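Local coordinates for protein PT26-6P (Thermococcus sp., PDB 2WB7) that is of unknown function but is encoded by an extrachromosomal mobile element of a euryarchaeon and joins immunoglobulin-like domains to a helical one, at residues F295-D304 with V359-D367; V383-D393 with K482-N493. All coordinates share one frame; numbering follows the deposited sequence.

Contact 1 (F295-D304 with V359-D367)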
loop_
_atom_site.group_PDB
_atom_site.type_symbol
_atom_site.label_atom_id
_atom_site.label_comp_id
_atom_site.label_asym_id
_atom_site.label_seq_id
_atom_site.Cartn_x
_atom_site.Cartn_y
_atom_site.Cartn_z
ATOM N N PHE A 295 -9.473 -7.739 -12.514
ATOM C CA PHE A 295 -10.882 -8.123 -12.581
ATOM C C PHE A 295 -11.170 -9.103 -13.714
ATOM O O PHE A 295 -12.296 -9.557 -13.861
ATOM C CB PHE A 295 -11.761 -6.892 -12.750
ATOM C CG PHE A 295 -11.730 -5.950 -11.576
ATOM C CD1 PHE A 295 -10.907 -4.830 -11.576
ATOM C CD2 PHE A 295 -12.532 -6.178 -10.477
ATOM C CE1 PHE A 295 -10.878 -3.963 -10.491
ATOM C CE2 PHE A 295 -12.516 -5.310 -9.390
ATOM C CZ PHE A 295 -11.685 -4.203 -9.399
ATOM N N GLN A 296 -10.156 -9.408 -14.523
ATOM C CA GLN A 296 -10.258 -10.457 -15.535
ATOM C C GLN A 296 -10.985 -11.645 -14.928
ATOM O O GLN A 296 -10.648 -12.046 -13.825
ATOM C CB GLN A 296 -8.852 -10.911 -15.941
ATOM C CG GLN A 296 -8.162 -10.027 -16.960
ATOM C CD GLN A 296 -9.086 -9.716 -18.126
ATOM O OE1 GLN A 296 -9.863 -8.755 -18.085
ATOM N NE2 GLN A 296 -9.017 -10.541 -19.171
ATOM N N PRO A 297 -11.967 -12.238 -15.638
ATOM C CA PRO A 297 -12.476 -11.972 -16.987
ATOM C C PRO A 297 -13.432 -10.790 -17.039
ATOM O O PRO A 297 -13.782 -10.333 -18.123
ATOM C CB PRO A 297 -13.236 -13.254 -17.346
ATOM C CG PRO A 297 -13.186 -14.140 -16.148
ATOM C CD PRO A 297 -12.656 -13.372 -15.003
ATOM N N ALA A 298 -13.879 -10.305 -15.888
ATOM C CA ALA A 298 -14.661 -9.071 -15.875
ATOM C C ALA A 298 -13.782 -7.922 -16.365
ATOM O O ALA A 298 -12.536 -8.026 -16.374
ATOM C CB ALA A 298 -15.202 -8.779 -14.472
ATOM N N ASN A 299 -14.424 -6.819 -16.744
ATOM C CA ASN A 299 -13.689 -5.648 -17.188
ATOM C C ASN A 299 -14.363 -4.310 -16.901
ATOM O O ASN A 299 -14.615 -3.535 -17.819
ATOM C CB ASN A 299 -13.404 -5.760 -18.673
ATOM C CG ASN A 299 -12.473 -4.676 -19.150
ATOM O OD1 ASN A 299 -11.525 -4.307 -18.448
ATOM N ND2 ASN A 299 -12.741 -4.138 -20.341
ATOM N N PRO A 300 -14.621 -4.022 -15.621
ATOM C CA PRO A 300 -15.360 -2.827 -15.245
ATOM C C PRO A 300 -14.530 -1.578 -15.514
ATOM O O PRO A 300 -13.306 -1.637 -15.446
ATOM C CB PRO A 300 -15.549 -2.994 -13.735
ATOM C CG PRO A 300 -14.837 -4.267 -13.365
ATOM C CD PRO A 300 -13.947 -4.629 -14.466
ATOM N N LYS A 301 -15.186 -0.463 -15.823
ATOM C CA LYS A 301 -14.502 0.825 -15.872
ATOM C C LYS A 301 -14.271 1.244 -14.428
ATOM O O LYS A 301 -15.004 0.837 -13.536
ATOM C CB LYS A 301 -15.371 1.882 -16.558
ATOM C CG LYS A 301 -16.662 2.132 -15.772
ATOM C CD LYS A 301 -17.351 3.497 -16.034
ATOM C CE LYS A 301 -18.069 4.005 -14.744
ATOM N NZ LYS A 301 -19.313 4.801 -15.024
ATOM N N ILE A 302 -13.256 2.063 -14.196
ATOM C CA ILE A 302 -13.009 2.632 -12.867
ATOM C C ILE A 302 -12.824 4.152 -13.001
ATOM O O ILE A 302 -12.128 4.584 -13.910
ATOM C CB ILE A 302 -11.730 2.028 -12.283
ATOM C CG1 ILE A 302 -11.802 0.499 -12.334
ATOM C CG2 ILE A 302 -11.480 2.535 -10.876
ATOM C CD1 ILE A 302 -10.526 -0.167 -11.860
ATOM N N SER A 303 -13.412 4.961 -12.117
ATOM C CA SER A 303 -13.260 6.418 -12.256
ATOM C C SER A 303 -13.331 7.291 -11.005
ATOM O O SER A 303 -14.212 7.092 -10.178
ATOM C CB SER A 303 -14.304 6.918 -13.235
ATOM O OG SER A 303 -15.439 6.102 -13.136
ATOM N N ASP A 304 -12.327 8.173 -10.847
ATOM C CA ASP A 304 -12.473 9.542 -10.279
ATOM C C ASP A 304 -11.524 10.397 -9.348
ATOM O O ASP A 304 -10.673 11.144 -9.845
ATOM C CB ASP A 304 -13.894 9.827 -9.901
ATOM C CG ASP A 304 -14.266 11.196 -10.302
ATOM O OD1 ASP A 304 -13.668 11.610 -11.328
ATOM O OD2 ASP A 304 -15.093 11.846 -9.615
ATOM N N VAL A 359 -7.436 8.391 -2.465
ATOM C CA VAL A 359 -8.200 8.285 -3.705
ATOM C C VAL A 359 -9.496 7.519 -3.486
ATOM O O VAL A 359 -9.556 6.542 -2.726
ATOM C CB VAL A 359 -7.405 7.580 -4.803
ATOM C CG1 VAL A 359 -8.103 7.741 -6.142
ATOM C CG2 VAL A 359 -6.008 8.166 -4.867
ATOM N N TYR A 360 -10.531 7.976 -4.172
ATOM C CA TYR A 360 -11.859 7.413 -4.068
ATOM C C TYR A 360 -12.372 7.235 -5.484
ATOM O O TYR A 360 -12.389 8.194 -6.257
ATOM C CB TYR A 360 -12.750 8.390 -3.310
ATOM C CG TYR A 360 -14.194 7.992 -3.184
ATOM C CD1 TYR A 360 -14.616 7.153 -2.161
ATOM C CD2 TYR A 360 -15.145 8.488 -4.062
ATOM C CE1 TYR A 360 -15.953 6.794 -2.031
ATOM C CE2 TYR A 360 -16.488 8.137 -3.947
ATOM C CZ TYR A 360 -16.883 7.291 -2.931
ATOM O OH TYR A 360 -18.217 6.953 -2.814
ATOM N N ALA A 361 -12.773 6.017 -5.841
ATOM C CA ALA A 361 -13.302 5.777 -7.187
ATOM C C ALA A 361 -14.457 4.773 -7.199
ATOM O O ALA A 361 -14.825 4.220 -6.164
ATOM C CB ALA A 361 -12.191 5.358 -8.145
ATOM N N TYR A 362 -15.031 4.567 -8.378
ATOM C CA TYR A 362 -16.104 3.610 -8.560
ATOM C C TYR A 362 -15.701 2.560 -9.566
ATOM O O TYR A 362 -15.177 2.870 -10.638
ATOM C CB TYR A 362 -17.358 4.305 -9.069
ATOM C CG TYR A 362 -17.971 5.253 -8.069
ATOM C CD1 TYR A 362 -18.860 4.795 -7.115
ATOM C CD2 TYR A 362 -17.661 6.612 -8.081
ATOM C CE1 TYR A 362 -19.427 5.658 -6.191
ATOM C CE2 TYR A 362 -18.222 7.476 -7.158
ATOM C CZ TYR A 362 -19.105 6.990 -6.220
ATOM O OH TYR A 362 -19.662 7.840 -5.301
ATOM N N VAL A 363 -15.925 1.312 -9.206
ATOM C CA VAL A 363 -15.852 0.231 -10.158
ATOM C C VAL A 363 -17.261 0.067 -10.688
ATOM O O VAL A 363 -18.184 -0.205 -9.911
ATOM C CB VAL A 363 -15.441 -1.054 -9.461
ATOM C CG1 VAL A 363 -15.498 -2.219 -10.427
ATOM C CG2 VAL A 363 -14.051 -0.888 -8.844
ATOM N N GLU A 364 -17.445 0.266 -11.990
ATOM C CA GLU A 364 -18.771 0.099 -12.580
ATOM C C GLU A 364 -18.964 -1.288 -13.166
ATOM O O GLU A 364 -18.393 -1.631 -14.207
ATOM C CB GLU A 364 -19.078 1.139 -13.652
ATOM C CG GLU A 364 -20.580 1.285 -13.800
ATOM C CD GLU A 364 -21.073 1.403 -15.241
ATOM O OE1 GLU A 364 -20.326 1.881 -16.132
ATOM O OE2 GLU A 364 -22.248 1.026 -15.462
ATOM N N ARG A 365 -19.776 -2.079 -12.476
ATOM C CA ARG A 365 -20.076 -3.444 -12.857
ATOM C C ARG A 365 -20.946 -3.477 -14.111
ATOM O O ARG A 365 -21.746 -2.570 -14.353
ATOM C CB ARG A 365 -20.806 -4.114 -11.706
ATOM C CG ARG A 365 -20.609 -5.580 -11.613
ATOM C CD ARG A 365 -20.959 -6.030 -10.214
ATOM N NE ARG A 365 -22.295 -5.581 -9.845
ATOM C CZ ARG A 365 -22.951 -5.993 -8.764
ATOM N NH1 ARG A 365 -22.391 -6.853 -7.928
ATOM N NH2 ARG A 365 -24.166 -5.542 -8.515
ATOM N N ASP A 366 -20.790 -4.528 -14.910
ATOM C CA ASP A 366 -21.506 -4.625 -16.187
ATOM C C ASP A 366 -23.014 -4.417 -16.036
ATOM O O ASP A 366 -23.659 -3.989 -16.974
ATOM C CB ASP A 366 -21.230 -5.962 -16.871
ATOM C CG ASP A 366 -21.557 -7.149 -15.977
ATOM O OD1 ASP A 366 -21.874 -6.925 -14.777
ATOM O OD2 ASP A 366 -21.500 -8.301 -16.472
ATOM N N ASP A 367 -23.574 -4.711 -14.865
ATOM C CA ASP A 367 -25.002 -4.468 -14.627
ATOM C C ASP A 367 -25.333 -3.012 -14.285
ATOM O O ASP A 367 -26.473 -2.687 -13.956
ATOM C CB ASP A 367 -25.536 -5.380 -13.519
ATOM C CG ASP A 367 -25.006 -5.002 -12.143
ATOM O OD1 ASP A 367 -23.954 -4.323 -12.063
ATOM O OD2 ASP A 367 -25.633 -5.397 -11.137
#

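Contact 2 (V383-D393 with K482-N493)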
loop_
_atom_site.group_PDB
_atom_site.type_symbol
_atom_site.label_atom_id
_atom_site.label_comp_id
_atom_site.label_asym_id
_atom_site.label_seq_id
_atom_site.Cartn_x
_atom_site.Cartn_y
_atom_site.Cartn_z
ATOM N N VAL A 383 10.241 14.063 8.621
ATOM C CA VAL A 383 10.684 15.440 8.575
ATOM C C VAL A 383 11.603 15.699 9.746
ATOM O O VAL A 383 11.205 15.541 10.884
ATOM C CB VAL A 383 9.527 16.399 8.602
ATOM C CG1 VAL A 383 10.059 17.806 8.597
ATOM C CG2 VAL A 383 8.599 16.139 7.399
ATOM N N LEU A 384 12.843 16.059 9.461
ATOM C CA LEU A 384 13.845 16.267 10.510
ATOM C C LEU A 384 13.876 17.716 10.972
ATOM O O LEU A 384 13.459 18.625 10.242
ATOM C CB LEU A 384 15.237 15.877 10.010
ATOM C CG LEU A 384 15.382 14.447 9.508
ATOM C CD1 LEU A 384 16.648 14.314 8.750
ATOM C CD2 LEU A 384 15.363 13.481 10.658
ATOM N N SER A 385 14.383 17.935 12.183
ATOM C CA SER A 385 14.609 19.298 12.686
ATOM C C SER A 385 16.101 19.621 12.617
ATOM O O SER A 385 16.933 18.714 12.561
ATOM C CB SER A 385 14.113 19.424 14.124
ATOM O OG SER A 385 14.939 18.675 15.000
ATOM N N ASN A 386 16.449 20.903 12.617
ATOM C CA ASN A 386 17.857 21.273 12.558
ATOM C C ASN A 386 18.621 20.854 13.813
ATOM O O ASN A 386 18.360 21.350 14.895
ATOM C CB ASN A 386 18.040 22.772 12.302
ATOM C CG ASN A 386 19.514 23.150 12.117
ATOM O OD1 ASN A 386 20.407 22.303 12.263
ATOM N ND2 ASN A 386 19.772 24.414 11.794
ATOM N N THR A 387 19.569 19.944 13.664
ATOM C CA THR A 387 20.356 19.494 14.800
ATOM C C THR A 387 21.767 20.110 14.878
ATOM O O THR A 387 22.529 19.800 15.796
ATOM C CB THR A 387 20.446 17.962 14.836
ATOM O OG1 THR A 387 20.695 17.465 13.512
ATOM C CG2 THR A 387 19.140 17.392 15.318
ATOM N N TYR A 388 22.100 20.993 13.940
ATOM C CA TYR A 388 23.399 21.672 13.947
ATOM C C TYR A 388 24.523 20.690 13.715
ATOM O O TYR A 388 25.154 20.228 14.656
ATOM C CB TYR A 388 23.606 22.454 15.251
ATOM C CG TYR A 388 22.364 23.235 15.618
ATOM C CD1 TYR A 388 21.579 22.864 16.709
ATOM C CD2 TYR A 388 21.932 24.291 14.830
ATOM C CE1 TYR A 388 20.421 23.533 17.012
ATOM C CE2 TYR A 388 20.770 24.966 15.127
ATOM C CZ TYR A 388 20.021 24.582 16.220
ATOM O OH TYR A 388 18.866 25.255 16.529
ATOM N N THR A 389 24.761 20.353 12.452
ATOM C CA THR A 389 25.786 19.386 12.132
ATOM C C THR A 389 27.122 19.928 12.553
ATOM O O THR A 389 27.442 21.075 12.292
ATOM C CB THR A 389 25.839 19.097 10.647
ATOM O OG1 THR A 389 24.518 18.803 10.193
ATOM C CG2 THR A 389 26.744 17.911 10.365
ATOM N N VAL A 390 27.911 19.087 13.200
ATOM C CA VAL A 390 29.240 19.471 13.608
ATOM C C VAL A 390 30.236 19.204 12.489
ATOM O O VAL A 390 31.159 19.984 12.265
ATOM C CB VAL A 390 29.646 18.732 14.897
ATOM C CG1 VAL A 390 31.106 18.973 15.220
ATOM C CG2 VAL A 390 28.745 19.171 16.047
HETATM N N MSE A 391 30.028 18.120 11.762
HETATM C CA MSE A 391 30.935 17.765 10.689
HETATM C C MSE A 391 30.432 18.212 9.330
HETATM O O MSE A 391 30.038 17.400 8.491
HETATM C CB MSE A 391 31.157 16.276 10.715
HETATM C CG MSE A 391 31.261 15.819 12.134
HETATM SE SE MSE A 391 32.604 14.495 12.380
HETATM C CE MSE A 391 34.051 15.394 11.406
ATOM N N LYS A 392 30.440 19.521 9.130
ATOM C CA LYS A 392 30.124 20.103 7.848
ATOM C C LYS A 392 31.110 19.582 6.790
ATOM O O LYS A 392 32.263 19.288 7.103
ATOM C CB LYS A 392 30.226 21.608 7.986
ATOM C CG LYS A 392 29.307 22.170 9.046
ATOM C CD LYS A 392 27.937 22.472 8.445
ATOM C CE LYS A 392 26.981 23.010 9.504
ATOM N NZ LYS A 392 27.703 23.840 10.531
ATOM N N ASP A 393 30.662 19.449 5.546
ATOM C CA ASP A 393 31.551 18.954 4.516
ATOM C C ASP A 393 32.795 19.843 4.399
ATOM O O ASP A 393 33.911 19.338 4.284
ATOM C CB ASP A 393 30.839 18.862 3.169
ATOM C CG ASP A 393 29.621 17.944 3.205
ATOM O OD1 ASP A 393 29.522 17.088 4.116
ATOM O OD2 ASP A 393 28.760 18.081 2.307
ATOM N N LYS A 482 31.424 10.703 10.951
ATOM C CA LYS A 482 30.353 11.447 10.303
ATOM C C LYS A 482 28.990 10.734 10.371
ATOM O O LYS A 482 27.963 11.336 10.750
ATOM C CB LYS A 482 30.722 11.688 8.853
ATOM C CG LYS A 482 30.041 12.883 8.252
ATOM C CD LYS A 482 30.415 12.997 6.804
ATOM C CE LYS A 482 29.740 14.168 6.138
ATOM N NZ LYS A 482 29.897 13.980 4.660
ATOM N N LYS A 483 28.988 9.452 10.003
ATOM C CA LYS A 483 27.771 8.648 10.022
ATOM C C LYS A 483 27.265 8.422 11.435
ATOM O O LYS A 483 26.052 8.356 11.654
ATOM C CB LYS A 483 27.992 7.298 9.363
ATOM C CG LYS A 483 28.842 7.341 8.132
ATOM C CD LYS A 483 28.271 8.173 7.022
ATOM C CE LYS A 483 28.744 7.599 5.682
ATOM N NZ LYS A 483 29.301 8.630 4.767
ATOM N N HIS A 484 28.183 8.269 12.389
ATOM C CA HIS A 484 27.776 8.185 13.791
ATOM C C HIS A 484 27.042 9.457 14.196
ATOM O O HIS A 484 26.021 9.382 14.871
ATOM C CB HIS A 484 28.955 7.917 14.750
ATOM C CG HIS A 484 29.362 6.475 14.837
ATOM N ND1 HIS A 484 28.455 5.451 15.021
ATOM C CD2 HIS A 484 30.580 5.887 14.775
ATOM C CE1 HIS A 484 29.095 4.296 15.058
ATOM N NE2 HIS A 484 30.385 4.532 14.899
ATOM N N GLU A 485 27.537 10.625 13.790
ATOM C CA GLU A 485 26.825 11.856 14.133
ATOM C C GLU A 485 25.438 11.900 13.489
ATOM O O GLU A 485 24.480 12.398 14.090
ATOM C CB GLU A 485 27.597 13.125 13.767
ATOM C CG GLU A 485 26.993 14.329 14.472
ATOM C CD GLU A 485 27.203 15.678 13.761
ATOM O OE1 GLU A 485 27.992 15.740 12.796
ATOM O OE2 GLU A 485 26.564 16.679 14.199
HETATM N N MSE A 486 25.345 11.381 12.266
HETATM C CA MSE A 486 24.083 11.320 11.537
HETATM C C MSE A 486 23.087 10.400 12.241
HETATM O O MSE A 486 21.897 10.729 12.375
HETATM C CB MSE A 486 24.343 10.832 10.122
HETATM C CG MSE A 486 25.031 11.860 9.224
HETATM SE SE MSE A 486 25.774 10.982 7.635
HETATM C CE MSE A 486 26.086 12.484 6.439
ATOM N N ALA A 487 23.592 9.250 12.697
ATOM C CA ALA A 487 22.824 8.287 13.475
ATOM C C ALA A 487 22.291 8.917 14.765
ATOM O O ALA A 487 21.104 8.853 15.061
ATOM C CB ALA A 487 23.685 7.107 13.778
ATOM N N GLY A 488 23.172 9.559 15.516
ATOM C CA GLY A 488 22.780 10.256 16.723
ATOM C C GLY A 488 21.748 11.319 16.439
ATOM O O GLY A 488 20.786 11.481 17.202
ATOM N N ASP A 489 21.933 12.052 15.343
ATOM C CA ASP A 489 20.944 13.062 14.941
ATOM C C ASP A 489 19.564 12.443 14.716
ATOM O O ASP A 489 18.542 13.015 15.103
ATOM C CB ASP A 489 21.410 13.848 13.717
ATOM C CG ASP A 489 22.535 14.822 14.054
ATOM O OD1 ASP A 489 22.694 15.172 15.254
ATOM O OD2 ASP A 489 23.262 15.246 13.125
ATOM N N TYR A 490 19.544 11.257 14.114
ATOM C CA TYR A 490 18.287 10.558 13.882
ATOM C C TYR A 490 17.656 10.214 15.220
ATOM O O TYR A 490 16.488 10.525 15.451
ATOM C CB TYR A 490 18.500 9.272 13.071
ATOM C CG TYR A 490 18.680 9.469 11.579
ATOM C CD1 TYR A 490 17.775 10.218 10.841
ATOM C CD2 TYR A 490 19.754 8.887 10.903
ATOM C CE1 TYR A 490 17.931 10.401 9.456
ATOM C CE2 TYR A 490 19.915 9.047 9.524
ATOM C CZ TYR A 490 18.997 9.809 8.811
ATOM O OH TYR A 490 19.168 9.966 7.460
ATOM N N TYR A 491 18.438 9.570 16.090
ATOM C CA TYR A 491 17.958 9.127 17.407
ATOM C C TYR A 491 17.305 10.254 18.179
ATOM O O TYR A 491 16.285 10.071 18.846
ATOM C CB TYR A 491 19.086 8.514 18.236
ATOM C CG TYR A 491 19.244 7.029 18.002
ATOM C CD1 TYR A 491 20.475 6.488 17.721
ATOM C CD2 TYR A 491 18.142 6.176 18.041
ATOM C CE1 TYR A 491 20.627 5.150 17.502
ATOM C CE2 TYR A 491 18.277 4.831 17.821
ATOM C CZ TYR A 491 19.530 4.323 17.553
ATOM O OH TYR A 491 19.696 2.983 17.314
ATOM N N VAL A 492 17.885 11.435 18.047
ATOM C CA VAL A 492 17.389 12.598 18.746
ATOM C C VAL A 492 16.057 13.043 18.157
ATOM O O VAL A 492 15.106 13.366 18.900
ATOM C CB VAL A 492 18.388 13.747 18.668
ATOM C CG1 VAL A 492 17.657 15.073 18.805
ATOM C CG2 VAL A 492 19.501 13.567 19.738
ATOM N N ASN A 493 15.978 13.071 16.824
ATOM C CA ASN A 493 14.694 13.244 16.167
ATOM C C ASN A 493 13.685 12.209 16.669
ATOM O O ASN A 493 12.548 12.550 17.001
ATOM C CB ASN A 493 14.842 13.156 14.653
ATOM C CG ASN A 493 15.308 14.464 14.035
ATOM O OD1 ASN A 493 14.501 15.340 13.715
ATOM N ND2 ASN A 493 16.610 14.600 13.858
HETATM O O HOH W 1 18.495 16.544 12.047
HETATM O O HOH W 2 23.140 17.843 12.950
#

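Contact 1 (F295-D304 with V359-D367)
With CG1 anti to the backbone N (chi1 174°), V363 sends its two methyl groups to different partners in 295-304: CG1 lies alongside the ring of P300, 3.4 Å from P300 CB, and CG2 reaches F295, whose CZ meets it obliquely from the opposing direction. I302 joins the same apolar layer: its CG1 is anti to the carbonyl carbon (chi1 -52°) and its CG2 anti to the backbone N, which sends CG2 to A361 CB. V363 also touches I373 of the adjacent strand 370-379, and F295 touches V127 of strand 120-129 in another sheet.

The backbone frame is a short run of antiparallel ladder. E364 N gives K301 O a nearly straight bond of 2.9 Å (N-H...O 171°). Further along, S303 and Y362 form a hydrogen-bonded pair, with S303 N 3.1 Å from Y362 O and Y362 N 3.2 Å from S303 O. I302 and V363, a non-hydrogen-bonded pair between them, bring their CA atoms to 4.6 Å, and I302 CA makes a CH...O contact with Y362 O. Strands 301-314 and 350-364 are thereby neighbours in the antiparallel sheet of the second immunoglobulin-like domain.

On the other face of the sheet, K301 and E364 cross obliquely. The lysine chain, bent at chi3 and chi4, lies against E364 CB before K301 NZ comes to E364 OE1 at 3.3 Å, a salt bridge whose hydrogen bond is weak. The stronger partner of the E364 carboxylate is K370, which pairs with OE2, so the two lysines probably share its charge. Farther along this face, Y362 turns the edge of its ring toward S303 O, while Y362 OH accepts a hydrogen bond of 3.0 Å from Y360 OH, whose ring packs against helix 135-144.

Contact 2 (V383-D393 with K482-N493)
E485 takes two successive backbone N-H groups on its carboxylate: V390 N meets E485 OE2 at 2.9 Å and M391 N meets E485 OE1 at 3.3 Å, both on the syn sides and somewhat out of plane. The glutamate chain runs extended, with CG anti to the backbone N (chi1 -165°). Toward the start of 383-393, S385 N binds N493 OD1 at 3.0 Å, in the carbonyl plane and on a lone pair, while L384 CD2 lies over the same amide and reaches the edge of the Y490 ring. Between these grips the contact is wet: one water joins S385 O, T387 OG1 and N493 ND2, and another joins T387 OG1, T389 OG1 and D489 OD2. K482 NZ bridges D393 OD1 at 3.2 Å, but their stronger partners are D7 for K482 and K241 for D393.

In the second shell, N493 ND2 donates to D489 O one turn back (2.8 Å), which sets the amide's rotation. K425 NZ and Y455 OH hold D489 OD1, and K425 of helix 408-438 also pairs with E485 OE2. With an alanine here in place of the glutamate, the N-H groups of V390 and M391 would probably lose their acceptor, and K425 one of its counter-charges. Every direct hydrogen bond between the segments has a side-chain acceptor, and two of these acceptors are carboxylates, so the attachment is likely to be sensitive to the ionisation of E485 and D393.

The two contacts lie in series along the chain and on opposite sides of its centre, with their own centres about 48 Å apart and their nearest atoms about 20 Å apart, so neither touches the other. Contact 1 is strand pairing within the second immunoglobulin-like domain; contact 2 sets the loop that follows the next strand, 370-379, against the helical domain. That strand relates them: it lies beside strand 350-364 in the sheet, and the chain leaving it soon enters 383-393. Together they illustrate two ways of holding an elongated protein: backbone ladder with an apolar layer, and side-chain and water bonding at a domain junction.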